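Local coordinates for chloromuconate cycloisomerase (Rhodococcus opacus, PDB 4M0X), which is a manganese-bound member of the enolase superfamily, pairing an enolase-type N-terminal domain with a TIM-barrel-like C-terminal domain, at residues 270-275 / 308-313; 297-302 / 323-328. All coordinates share one frame; numbering follows the deposited sequence.

Interaction 1: 270-275 / 308-313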
loop_
_atom_site.group_PDB
_atom_site.type_symbol
_atom_site.label_atom_id
_atom_site.label_comp_id
_atom_site.label_asym_id
_atom_site.label_seq_id
_atom_site.Cartn_x
_atom_site.Cartn_y
_atom_site.Cartn_z
ATOM N N ILE A 270 1.312 -26.974 12.191
ATOM C CA ILE A 270 0.965 -27.945 11.168
ATOM C C ILE A 270 0.263 -29.163 11.784
ATOM O O ILE A 270 0.692 -29.670 12.825
ATOM C CB ILE A 270 2.215 -28.369 10.385
ATOM C CG1 ILE A 270 2.957 -27.135 9.854
ATOM C CG2 ILE A 270 1.846 -29.354 9.277
ATOM C CD1 ILE A 270 2.268 -26.405 8.718
ATOM N N LYS A 271 -0.824 -29.619 11.151
ATOM C CA LYS A 271 -1.681 -30.686 11.693
ATOM C C LYS A 271 -2.415 -31.275 10.529
ATOM O O LYS A 271 -2.955 -30.516 9.744
ATOM C CB LYS A 271 -2.757 -30.125 12.614
ATOM C CG LYS A 271 -2.354 -29.678 14.000
ATOM C CD LYS A 271 -3.594 -29.612 14.895
ATOM C CE LYS A 271 -4.176 -28.212 15.006
ATOM N NZ LYS A 271 -3.895 -27.595 16.333
ATOM N N ILE A 272 -2.476 -32.605 10.436
ATOM C CA ILE A 272 -3.135 -33.259 9.316
ATOM C C ILE A 272 -4.669 -33.082 9.238
ATOM O O ILE A 272 -5.167 -32.578 8.231
ATOM C CB ILE A 272 -2.716 -34.733 9.177
ATOM C CG1 ILE A 272 -1.262 -34.803 8.756
ATOM C CG2 ILE A 272 -3.547 -35.443 8.113
ATOM C CD1 ILE A 272 -0.755 -36.206 8.553
ATOM N N PRO A 273 -5.417 -33.467 10.297
ATOM C CA PRO A 273 -6.887 -33.427 10.248
ATOM C C PRO A 273 -7.428 -32.097 9.723
ATOM O O PRO A 273 -8.224 -32.049 8.797
ATOM C CB PRO A 273 -7.285 -33.579 11.721
ATOM C CG PRO A 273 -6.139 -34.250 12.362
ATOM C CD PRO A 273 -4.942 -33.672 11.677
ATOM N N LYS A 274 -6.967 -31.023 10.326
ATOM C CA LYS A 274 -7.430 -29.693 10.016
ATOM C C LYS A 274 -7.142 -29.217 8.565
ATOM O O LYS A 274 -7.807 -28.296 8.081
ATOM C CB LYS A 274 -6.920 -28.756 11.118
ATOM C CG LYS A 274 -6.252 -27.474 10.715
ATOM C CD LYS A 274 -4.808 -27.420 11.175
ATOM C CE LYS A 274 -4.469 -25.964 11.464
ATOM N NZ LYS A 274 -3.033 -25.636 11.625
ATOM N N SER A 275 -6.192 -29.865 7.882
ATOM C CA SER A 275 -5.790 -29.505 6.506
ATOM C C SER A 275 -6.421 -30.439 5.528
ATOM O O SER A 275 -6.199 -30.308 4.320
ATOM C CB SER A 275 -4.287 -29.654 6.275
ATOM O OG SER A 275 -3.537 -29.173 7.363
ATOM N N ALA A 308 0.798 -41.409 14.739
ATOM C CA ALA A 308 1.812 -42.088 13.909
ATOM C C ALA A 308 2.035 -41.474 12.498
ATOM O O ALA A 308 3.175 -41.242 12.129
ATOM C CB ALA A 308 1.534 -43.584 13.818
ATOM N N ILE A 309 0.986 -41.206 11.719
ATOM C CA ILE A 309 1.209 -40.673 10.366
ATOM C C ILE A 309 1.748 -39.252 10.494
ATOM O O ILE A 309 2.722 -38.898 9.835
ATOM C CB ILE A 309 -0.010 -40.837 9.383
ATOM C CG1 ILE A 309 0.311 -40.347 7.987
ATOM C CG2 ILE A 309 -1.265 -40.085 9.825
ATOM C CD1 ILE A 309 1.619 -40.862 7.430
ATOM N N SER A 310 1.152 -38.470 11.388
ATOM C CA SER A 310 1.685 -37.161 11.758
ATOM C C SER A 310 3.155 -37.188 12.129
ATOM O O SER A 310 3.912 -36.374 11.632
ATOM C CB SER A 310 0.916 -36.570 12.930
ATOM O OG SER A 310 -0.406 -36.315 12.535
ATOM N N ALA A 311 3.550 -38.097 13.016
ATOM C CA ALA A 311 4.946 -38.182 13.443
ATOM C C ALA A 311 5.869 -38.356 12.233
ATOM O O ALA A 311 6.938 -37.737 12.144
ATOM C CB ALA A 311 5.142 -39.309 14.449
ATOM N N GLN A 312 5.437 -39.177 11.287
ATOM C CA GLN A 312 6.215 -39.373 10.075
ATOM C C GLN A 312 6.278 -38.077 9.258
ATOM O O GLN A 312 7.361 -37.644 8.863
ATOM C CB GLN A 312 5.687 -40.553 9.262
ATOM C CG GLN A 312 6.253 -41.877 9.731
ATOM C CD GLN A 312 5.708 -43.062 8.970
ATOM O OE1 GLN A 312 5.517 -43.005 7.750
ATOM N NE2 GLN A 312 5.456 -44.150 9.682
ATOM N N LEU A 313 5.126 -37.458 9.024
ATOM C CA LEU A 313 5.082 -36.146 8.375
ATOM C C LEU A 313 6.140 -35.215 8.967
ATOM O O LEU A 313 7.051 -34.741 8.260
ATOM C CB LEU A 313 3.696 -35.516 8.527
ATOM C CG LEU A 313 3.585 -34.069 8.053
ATOM C CD1 LEU A 313 3.842 -33.980 6.551
ATOM C CD2 LEU A 313 2.216 -33.511 8.381
HETATM O O HOH W 1 -1.082 -33.918 12.546
#
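Ile272 is the bump of this contact, and one face of the helix 304-316 supplies the hollow. Ile272 CG1 stands anti to the carbonyl carbon (chi1 -68°) and chi2 continues extended (-178°), so CD1 reaches out toward the helix. The CD1 methyl settles among Ile309, Ser310 and Leu313, with Met306 of the same helix adding to the pocket. Leu313 forms one wall: its CG lies anti to the backbone N, and CD2 runs alongside Ile272 in the opposite sense, 3.7 Å from Ile272 CG1. On another side the CG2 branch of Ile309 meets Ile272 CD1 at 4.1 Å. Ile270, at the end of its barrel strand, adds a looser touch, CG2 to Leu313 CD2 at 4.3 Å. The turn after the strand is held by Ser275, whose OG donates to Lys271 O (2.8 Å), while the side chain of Lys271 leaves its backbone away from the helix and its NZ salt-bridges the manganese ligand Asp247. A water accepts from Ile272 N (2.8 Å) and is also bonded to Ser310 OG, which pairs with Met306 O within its own helix. With no direct hydrogen bond between the segments, side-chain fit and this bridging water carry the contact, and the water satisfies the Ile272 amide.

Interaction 2: 297-302 / 323-328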
loop_
_atom_site.group_PDB
_atom_site.type_symbol
_atom_site.label_atom_id
_atom_site.label_comp_id
_atom_site.label_asym_id
_atom_site.label_seq_id
_atom_site.Cartn_x
_atom_site.Cartn_y
_atom_site.Cartn_z
ATOM N N GLY A 297 4.989 -28.819 14.964
ATOM C CA GLY A 297 4.348 -30.110 14.768
ATOM C C GLY A 297 3.194 -30.218 15.749
ATOM O O GLY A 297 3.366 -30.704 16.881
ATOM N N ALA A 298 2.024 -29.769 15.300
ATOM C CA ALA A 298 0.902 -29.532 16.180
ATOM C C ALA A 298 0.033 -30.754 16.401
ATOM O O ALA A 298 0.063 -31.707 15.619
ATOM C CB ALA A 298 0.060 -28.366 15.689
ATOM N N ALA A 299 -0.763 -30.700 17.462
ATOM C CA ALA A 299 -1.608 -31.809 17.871
ATOM C C ALA A 299 -3.070 -31.391 17.795
ATOM O O ALA A 299 -3.382 -30.195 17.884
ATOM C CB ALA A 299 -1.248 -32.224 19.288
ATOM N N THR A 300 -3.960 -32.371 17.634
ATOM C CA THR A 300 -5.388 -32.087 17.537
ATOM C C THR A 300 -6.120 -32.102 18.905
ATOM O O THR A 300 -6.956 -31.246 19.170
ATOM C CB THR A 300 -6.069 -32.938 16.443
ATOM O OG1 THR A 300 -5.560 -32.554 15.165
ATOM C CG2 THR A 300 -7.552 -32.717 16.436
ATOM N N PRO A 301 -5.800 -33.044 19.795
ATOM C CA PRO A 301 -4.852 -34.136 19.707
ATOM C C PRO A 301 -5.499 -35.312 19.000
ATOM O O PRO A 301 -6.590 -35.189 18.459
ATOM C CB PRO A 301 -4.561 -34.473 21.190
ATOM C CG PRO A 301 -5.429 -33.560 22.000
ATOM C CD PRO A 301 -6.513 -33.088 21.079
ATOM N N GLU A 302 -4.828 -36.447 19.027
ATOM C CA GLU A 302 -5.255 -37.616 18.283
ATOM C C GLU A 302 -4.707 -38.852 19.002
ATOM O O GLU A 302 -3.875 -38.740 19.930
ATOM C CB GLU A 302 -4.757 -37.520 16.826
ATOM C CG GLU A 302 -3.247 -37.345 16.618
ATOM C CD GLU A 302 -2.628 -36.258 17.490
ATOM O OE1 GLU A 302 -2.013 -36.616 18.529
ATOM O OE2 GLU A 302 -2.788 -35.050 17.162
ATOM N N GLY A 323 8.936 -26.540 17.510
ATOM C CA GLY A 323 8.781 -27.771 18.242
ATOM C C GLY A 323 7.662 -28.663 17.760
ATOM O O GLY A 323 7.116 -28.466 16.677
ATOM N N CYS A 324 7.346 -29.666 18.564
ATOM C CA CYS A 324 6.284 -30.622 18.287
ATOM C C CYS A 324 5.465 -31.005 19.569
ATOM O O CYS A 324 6.022 -31.285 20.646
ATOM C CB CYS A 324 6.881 -31.833 17.605
ATOM S SG CYS A 324 5.810 -33.272 17.593
ATOM N N GLU A 325 4.147 -30.996 19.452
ATOM C CA GLU A 325 3.297 -31.276 20.598
ATOM C C GLU A 325 2.584 -32.635 20.476
ATOM O O GLU A 325 1.418 -32.750 20.844
ATOM C CB GLU A 325 2.269 -30.138 20.815
ATOM C CG GLU A 325 1.411 -29.818 19.585
ATOM C CD GLU A 325 0.221 -28.890 19.864
ATOM O OE1 GLU A 325 0.049 -28.388 21.006
ATOM O OE2 GLU A 325 -0.579 -28.665 18.928
ATOM N N LEU A 326 3.261 -33.666 19.974
ATOM C CA LEU A 326 2.558 -34.929 19.802
ATOM C C LEU A 326 2.559 -35.783 21.049
ATOM O O LEU A 326 2.970 -36.932 20.988
ATOM C CB LEU A 326 3.101 -35.730 18.642
ATOM C CG LEU A 326 2.495 -35.429 17.291
ATOM C CD1 LEU A 326 3.215 -36.230 16.218
ATOM C CD2 LEU A 326 1.017 -35.769 17.291
ATOM N N PHE A 327 2.068 -35.229 22.162
ATOM C CA PHE A 327 2.058 -35.883 23.479
ATOM C C PHE A 327 0.732 -36.622 23.660
ATOM O O PHE A 327 0.598 -37.468 24.535
ATOM C CB PHE A 327 2.146 -34.824 24.575
ATOM C CG PHE A 327 0.959 -33.909 24.581
ATOM C CD1 PHE A 327 -0.211 -34.268 25.233
ATOM C CD2 PHE A 327 0.980 -32.726 23.874
ATOM C CE1 PHE A 327 -1.338 -33.457 25.199
ATOM C CE2 PHE A 327 -0.133 -31.905 23.836
ATOM C CZ PHE A 327 -1.297 -32.273 24.495
ATOM N N GLY A 328 -0.257 -36.274 22.850
ATOM C CA GLY A 328 -1.619 -36.793 23.008
ATOM C C GLY A 328 -1.728 -38.269 23.321
ATOM O O GLY A 328 -2.200 -38.635 24.401
#
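A carboxylate takes over where backbone pairing stops: Glu325 OE2 accepts Ala299 N at 2.5 Å in a nearly straight bond, the N-H arriving from above the carboxylate plane. Glu325 CG sits between its backbone N and carbonyl carbon (chi1 55°), and the extended chain beyond it runs along Ala299, CG lying 3.6 Å from Ala299 CB. OE1 forms a salt bridge with Lys165, so both carboxylate oxygens have partners. Just before this, Gly297 N donates to Gly323 O and Glu325 N to Gly297 O (2.7 Å), a short parallel pairing in which Gly297 and Cys324 bring their CA atoms to 4.0 Å. Strands 294-297 and 323-324 are the last two parallel strands of the TIM-type barrel, and the segments leave their C-terminal ends, the barrel end that holds manganese; the Glu325 side chain is about 5 Å from the ion, which Asp196, Glu222 and Asp247 bind. Farther on, Leu326, centre of an inverse gamma turn, crosses Glu302 at about a right angle, its CD2 3.4 Å from Glu302 OE1. Glu302 bends back at chi2 (-48°) to accept Thr300 N on OE2 (3.0 Å). Beyond the cis peptide, Pro301 CB packs on Gly328 CA at 4.2 Å.

How the interactions relate
Along the chain the segments come in the order 270-275, 297-302, 308-313, 323-328, so the two contacts cross. Interaction 1 closes the loop that carries helix 278-291, strand 294-297 and the start of helix 304-316; interaction 2 closes the shorter loop that holds the whole of that helix and so the second segment of interaction 1. The first segments also meet directly: Ala298 N and Ile270 O lie 2.8 Å apart, probably hydrogen-bonded, and Lys271 NZ probably bonds Ala299 O. Leu326 in turn touches Ser310. Together the contacts tie the ends of barrel strands 267-270, 294-297 and 323-324 to helix 304-316.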